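Local coordinates for protein ferritin heavy chain (Trichoplusia ni, PDB 1Z6O) that stores iron in soluble form as the heavy chain of a secreted insect ferritin, oxidising ferrous iron with oxygen before it is deposited as ferric hydroxide, at residues M17-S20 against C21-S24; D143-T146 against G147-E151. All coordinates share one frame; numbering follows the deposited sequence.

Contact 1: M17-S20 against C21-S24; sequences MHRS and CRNS
The carbonyl oxygen S20 O is gripped twice: S24 N donates to it at 3.0 Å, and water 1 gives it a second proton from 2.7 Å. The same water lies 2.9 Å from S24 OG in a further hydrogen bond, so the serine hydroxyl is linked through it to the carbonyl one turn earlier. This is the first turn of helix 19-47, the opening helix of the ferritin four-helix bundle, with H18 at the N-cap position. Successive i to i+4 bonds identify it: R22 N reaches H18 O at 2.9 Å with an N-H...O angle of 165°, and N23 N follows to R19 O. The imidazole of H18 turns elsewhere, ND1 bonding T16 O while the ring stacks with F136.

On one flank the two arginines meet with guanidinium planes 86° apart, R22 NH2 standing over a face of the R19 group. R19 NH2 and R22 NH2 are 4.1 Å apart, a like-charge approach that probably costs some energy; R22 NH1 has a weak, long ion pair with E83. R22 lays a face of its guanidinium over R19 CA and H18 O, with M17 O near its edge.

The buried flank is held covalently, C21 being disulfide-bonded to C130 beside L141. M17 bends at its thioether (chi3 65°), folding the terminal methyl back over the start of the helix, where CE rests 3.8 Å from C21 SG.

Contact 2: D143-T146 against G147-E151; sequences DYLT and GDFLE
The F149 ring presents its edge to the face of Y144 in an offset edge-to-face pair, with centroids 5.7 Å apart and planes at 67°. The touching corner is F149 CE1, 3.7 Å from Y144 CE2, and Y144 CZ lies in the plane of the F149 ring. The tyrosine also meets the D148 carboxylate obliquely, planes 42° apart, with D148 OD2 3.5 Å from Y144 CD1. Y77 of helix 54-80 also meets the tyrosine ring. With CG anti to the backbone N (chi1 -180°) the Y144 ring projects out from the helix, where D148 and F149, four and five residues on, can meet it. An alanine here would remove that ring, and would probably leave the F149 edge without its aromatic face and the D148 carboxylate without its flat neighbour.

G147 N and D148 N make ordinary i to i+4 bonds, but L150 N bonds L145 O at 2.9 Å, an i to i+5 bond, the mark of a pi turn, interrupting the alpha-helical pattern. T146 O is left buried without a polar partner, with L150 CB packed 3.3 Å from it.

D143, T146 and L150 pack on a second copy of the subunit, whose H140 bonds E151. Inward, the F149 side chain comes within about 5 Å of the iron bound by E32, E67 and H70, the ferroxidase centre of the ferritin four-helix bundle, where a second iron probably binds.

Overall arrangement
From the N terminus the chain runs through an extended arm and enters helix 19-47 at contact 1; contact 2 comes much later, inside helix 139-168. Each spans one continuous stretch and closes no loop, and the two follow in series without nesting or crossing. Their centres lie about 17 Å apart and their nearest atoms about 6 Å, without touching. L141 of helix 139-168 packs on M17 and C21, while V126 of helix 105-132 touches both S24 and L145 and so bridges the two regions. The C21-C130 disulfide joins helix 19-47, near its N-terminal end, to helix 105-132; contact 2 lies farther along the bundle, between the iron site and neighbouring subunits.

Contact 1: M17-S20 against C21-S24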
loop_
_atom_site.group_PDB
_atom_site.type_symbol
_atom_site.label_atom_id
_atom_site.label_comp_id
_atom_site.label_asym_id
_atom_site.label_seq_id
_atom_site.Cartn_x
_atom_site.Cartn_y
_atom_site.Cartn_z
ATOM N N MET M 17 -5.877 -55.561 19.265
ATOM C CA MET M 17 -6.074 -56.240 17.988
ATOM C C MET M 17 -5.908 -57.749 18.133
ATOM O O MET M 17 -5.073 -58.218 18.906
ATOM C CB MET M 17 -5.081 -55.731 16.939
ATOM C CG MET M 17 -5.412 -54.327 16.419
ATOM S SD MET M 17 -4.347 -53.883 15.020
ATOM C CE MET M 17 -4.885 -55.088 13.792
ATOM N N HIS M 18 -6.709 -58.507 17.395
ATOM C CA HIS M 18 -6.590 -59.962 17.444
ATOM C C HIS M 18 -5.763 -60.467 16.277
ATOM O O HIS M 18 -5.579 -59.773 15.268
ATOM C CB HIS M 18 -7.972 -60.621 17.499
ATOM C CG HIS M 18 -8.545 -60.649 18.882
ATOM N ND1 HIS M 18 -8.592 -59.528 19.688
ATOM C CD2 HIS M 18 -9.050 -61.666 19.622
ATOM C CE1 HIS M 18 -9.097 -59.856 20.866
ATOM N NE2 HIS M 18 -9.383 -61.146 20.851
ATOM N N ARG M 19 -5.261 -61.687 16.423
ATOM C CA ARG M 19 -4.366 -62.290 15.447
ATOM C C ARG M 19 -4.791 -62.393 13.993
ATOM O O ARG M 19 -4.016 -62.064 13.096
ATOM C CB ARG M 19 -3.934 -63.679 15.950
ATOM C CG ARG M 19 -3.111 -64.485 14.948
ATOM C CD ARG M 19 -2.359 -65.630 15.635
ATOM N NE ARG M 19 -1.104 -65.156 16.222
ATOM C CZ ARG M 19 0.019 -64.941 15.532
ATOM N NH1 ARG M 19 0.062 -65.167 14.222
ATOM N NH2 ARG M 19 1.099 -64.480 16.152
ATOM N N SER M 20 -6.000 -62.865 13.737
ATOM C CA SER M 20 -6.418 -63.011 12.351
ATOM C C SER M 20 -6.431 -61.648 11.636
ATOM O O SER M 20 -5.952 -61.506 10.508
ATOM C CB SER M 20 -7.800 -63.664 12.299
ATOM O OG SER M 20 -8.276 -63.693 10.967
ATOM N N CYS M 21 -6.982 -60.650 12.303
ATOM C CA CYS M 21 -7.046 -59.301 11.745
ATOM C C CYS M 21 -5.625 -58.742 11.558
ATOM O O CYS M 21 -5.283 -58.208 10.501
ATOM C CB CYS M 21 -7.865 -58.423 12.692
ATOM S SG CYS M 21 -7.987 -56.675 12.200
ATOM N N ARG M 22 -4.784 -58.885 12.576
ATOM C CA ARG M 22 -3.424 -58.383 12.476
ATOM C C ARG M 22 -2.657 -59.063 11.342
ATOM O O ARG M 22 -1.941 -58.405 10.590
ATOM C CB ARG M 22 -2.687 -58.572 13.805
ATOM C CG ARG M 22 -1.334 -57.873 13.847
ATOM C CD ARG M 22 -0.729 -57.910 15.251
ATOM N NE ARG M 22 -0.578 -59.284 15.717
ATOM C CZ ARG M 22 -1.278 -59.824 16.710
ATOM N NH1 ARG M 22 -2.184 -59.109 17.367
ATOM N NH2 ARG M 22 -1.092 -61.099 17.026
ATOM N N ASN M 23 -2.810 -60.378 11.198
ATOM C CA ASN M 23 -2.110 -61.067 10.122
ATOM C C ASN M 23 -2.609 -60.625 8.749
ATOM O O ASN M 23 -1.821 -60.536 7.808
ATOM C CB ASN M 23 -2.230 -62.596 10.275
ATOM C CG ASN M 23 -1.351 -63.131 11.407
ATOM O OD1 ASN M 23 -0.423 -62.454 11.853
ATOM N ND2 ASN M 23 -1.636 -64.343 11.864
ATOM N N SER M 24 -3.907 -60.362 8.614
ATOM C CA SER M 24 -4.427 -59.897 7.324
ATOM C C SER M 24 -3.862 -58.511 7.007
ATOM O O SER M 24 -3.592 -58.203 5.850
ATOM C CB SER M 24 -5.964 -59.819 7.329
ATOM O OG SER M 24 -6.518 -61.113 7.360
HETATM O O HOH W 1 -5.867 -63.593 8.780
#

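Contact 2: D143-T146 against G147-E151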
loop_
_atom_site.group_PDB
_atom_site.type_symbol
_atom_site.label_atom_id
_atom_site.label_comp_id
_atom_site.label_asym_id
_atom_site.label_seq_id
_atom_site.Cartn_x
_atom_site.Cartn_y
_atom_site.Cartn_z
ATOM N N ASP M 143 -13.843 -49.679 9.972
ATOM C CA ASP M 143 -14.310 -48.359 9.541
ATOM C C ASP M 143 -13.212 -47.603 8.789
ATOM O O ASP M 143 -13.469 -46.960 7.771
ATOM C CB ASP M 143 -14.728 -47.542 10.767
ATOM C CG ASP M 143 -15.118 -46.117 10.404
ATOM O OD1 ASP M 143 -16.225 -45.960 9.893
ATOM O OD2 ASP M 143 -14.314 -45.181 10.603
ATOM N N TYR M 144 -11.988 -47.678 9.295
ATOM C CA TYR M 144 -10.852 -47.014 8.660
ATOM C C TYR M 144 -10.586 -47.587 7.261
ATOM O O TYR M 144 -10.392 -46.844 6.289
ATOM C CB TYR M 144 -9.610 -47.194 9.535
ATOM C CG TYR M 144 -8.368 -46.539 8.979
ATOM C CD1 TYR M 144 -8.330 -45.161 8.744
ATOM C CD2 TYR M 144 -7.224 -47.284 8.714
ATOM C CE1 TYR M 144 -7.176 -44.541 8.263
ATOM C CE2 TYR M 144 -6.057 -46.672 8.234
ATOM C CZ TYR M 144 -6.046 -45.302 8.015
ATOM O OH TYR M 144 -4.902 -44.687 7.561
ATOM N N LEU M 145 -10.567 -48.910 7.152
ATOM C CA LEU M 145 -10.328 -49.543 5.853
ATOM C C LEU M 145 -11.459 -49.245 4.875
ATOM O O LEU M 145 -11.233 -49.089 3.675
ATOM C CB LEU M 145 -10.204 -51.064 6.014
ATOM C CG LEU M 145 -8.957 -51.511 6.799
ATOM C CD1 LEU M 145 -9.023 -53.006 7.076
ATOM C CD2 LEU M 145 -7.695 -51.165 6.002
ATOM N N THR M 146 -12.679 -49.173 5.386
ATOM C CA THR M 146 -13.822 -48.926 4.520
ATOM C C THR M 146 -13.900 -47.474 4.039
ATOM O O THR M 146 -14.040 -47.214 2.843
ATOM C CB THR M 146 -15.148 -49.270 5.237
ATOM O OG1 THR M 146 -15.138 -50.646 5.640
ATOM C CG2 THR M 146 -16.336 -49.039 4.301
ATOM N N GLY M 147 -13.782 -46.535 4.972
ATOM C CA GLY M 147 -13.908 -45.126 4.632
ATOM C C GLY M 147 -12.713 -44.456 3.988
ATOM O O GLY M 147 -12.860 -43.461 3.281
ATOM N N ASP M 148 -11.523 -44.973 4.243
ATOM C CA ASP M 148 -10.313 -44.400 3.665
ATOM C C ASP M 148 -9.785 -45.231 2.504
ATOM O O ASP M 148 -9.712 -44.760 1.372
ATOM C CB ASP M 148 -9.219 -44.297 4.723
ATOM C CG ASP M 148 -9.364 -43.067 5.590
ATOM O OD1 ASP M 148 -8.674 -42.061 5.307
ATOM O OD2 ASP M 148 -10.173 -43.104 6.545
ATOM N N PHE M 149 -9.421 -46.475 2.787
ATOM C CA PHE M 149 -8.865 -47.327 1.747
ATOM C C PHE M 149 -9.817 -47.698 0.625
ATOM O O PHE M 149 -9.461 -47.533 -0.540
ATOM C CB PHE M 149 -8.241 -48.579 2.368
ATOM C CG PHE M 149 -6.882 -48.321 2.962
ATOM C CD1 PHE M 149 -6.752 -47.565 4.119
ATOM C CD2 PHE M 149 -5.730 -48.746 2.304
ATOM C CE1 PHE M 149 -5.486 -47.221 4.614
ATOM C CE2 PHE M 149 -4.461 -48.406 2.790
ATOM C CZ PHE M 149 -4.345 -47.641 3.942
ATOM N N LEU M 150 -11.017 -48.182 0.937
ATOM C CA LEU M 150 -11.934 -48.536 -0.152
ATOM C C LEU M 150 -12.344 -47.300 -0.951
ATOM O O LEU M 150 -12.532 -47.373 -2.163
ATOM C CB LEU M 150 -13.178 -49.264 0.377
ATOM C CG LEU M 150 -12.931 -50.708 0.845
ATOM C CD1 LEU M 150 -14.280 -51.379 1.192
ATOM C CD2 LEU M 150 -12.229 -51.504 -0.273
ATOM N N GLU M 151 -12.481 -46.164 -0.279
ATOM C CA GLU M 151 -12.847 -44.922 -0.971
ATOM C C GLU M 151 -11.819 -44.647 -2.082
ATOM O O GLU M 151 -12.173 -44.403 -3.243
ATOM C CB GLU M 151 -12.856 -43.763 0.031
ATOM C CG GLU M 151 -13.018 -42.374 -0.579
ATOM C CD GLU M 151 -14.374 -42.166 -1.223
ATOM O OE1 GLU M 151 -15.294 -42.971 -0.958
ATOM O OE2 GLU M 151 -14.527 -41.189 -1.986
HETATM O O HOH W 2 -12.573 -43.877 7.483
#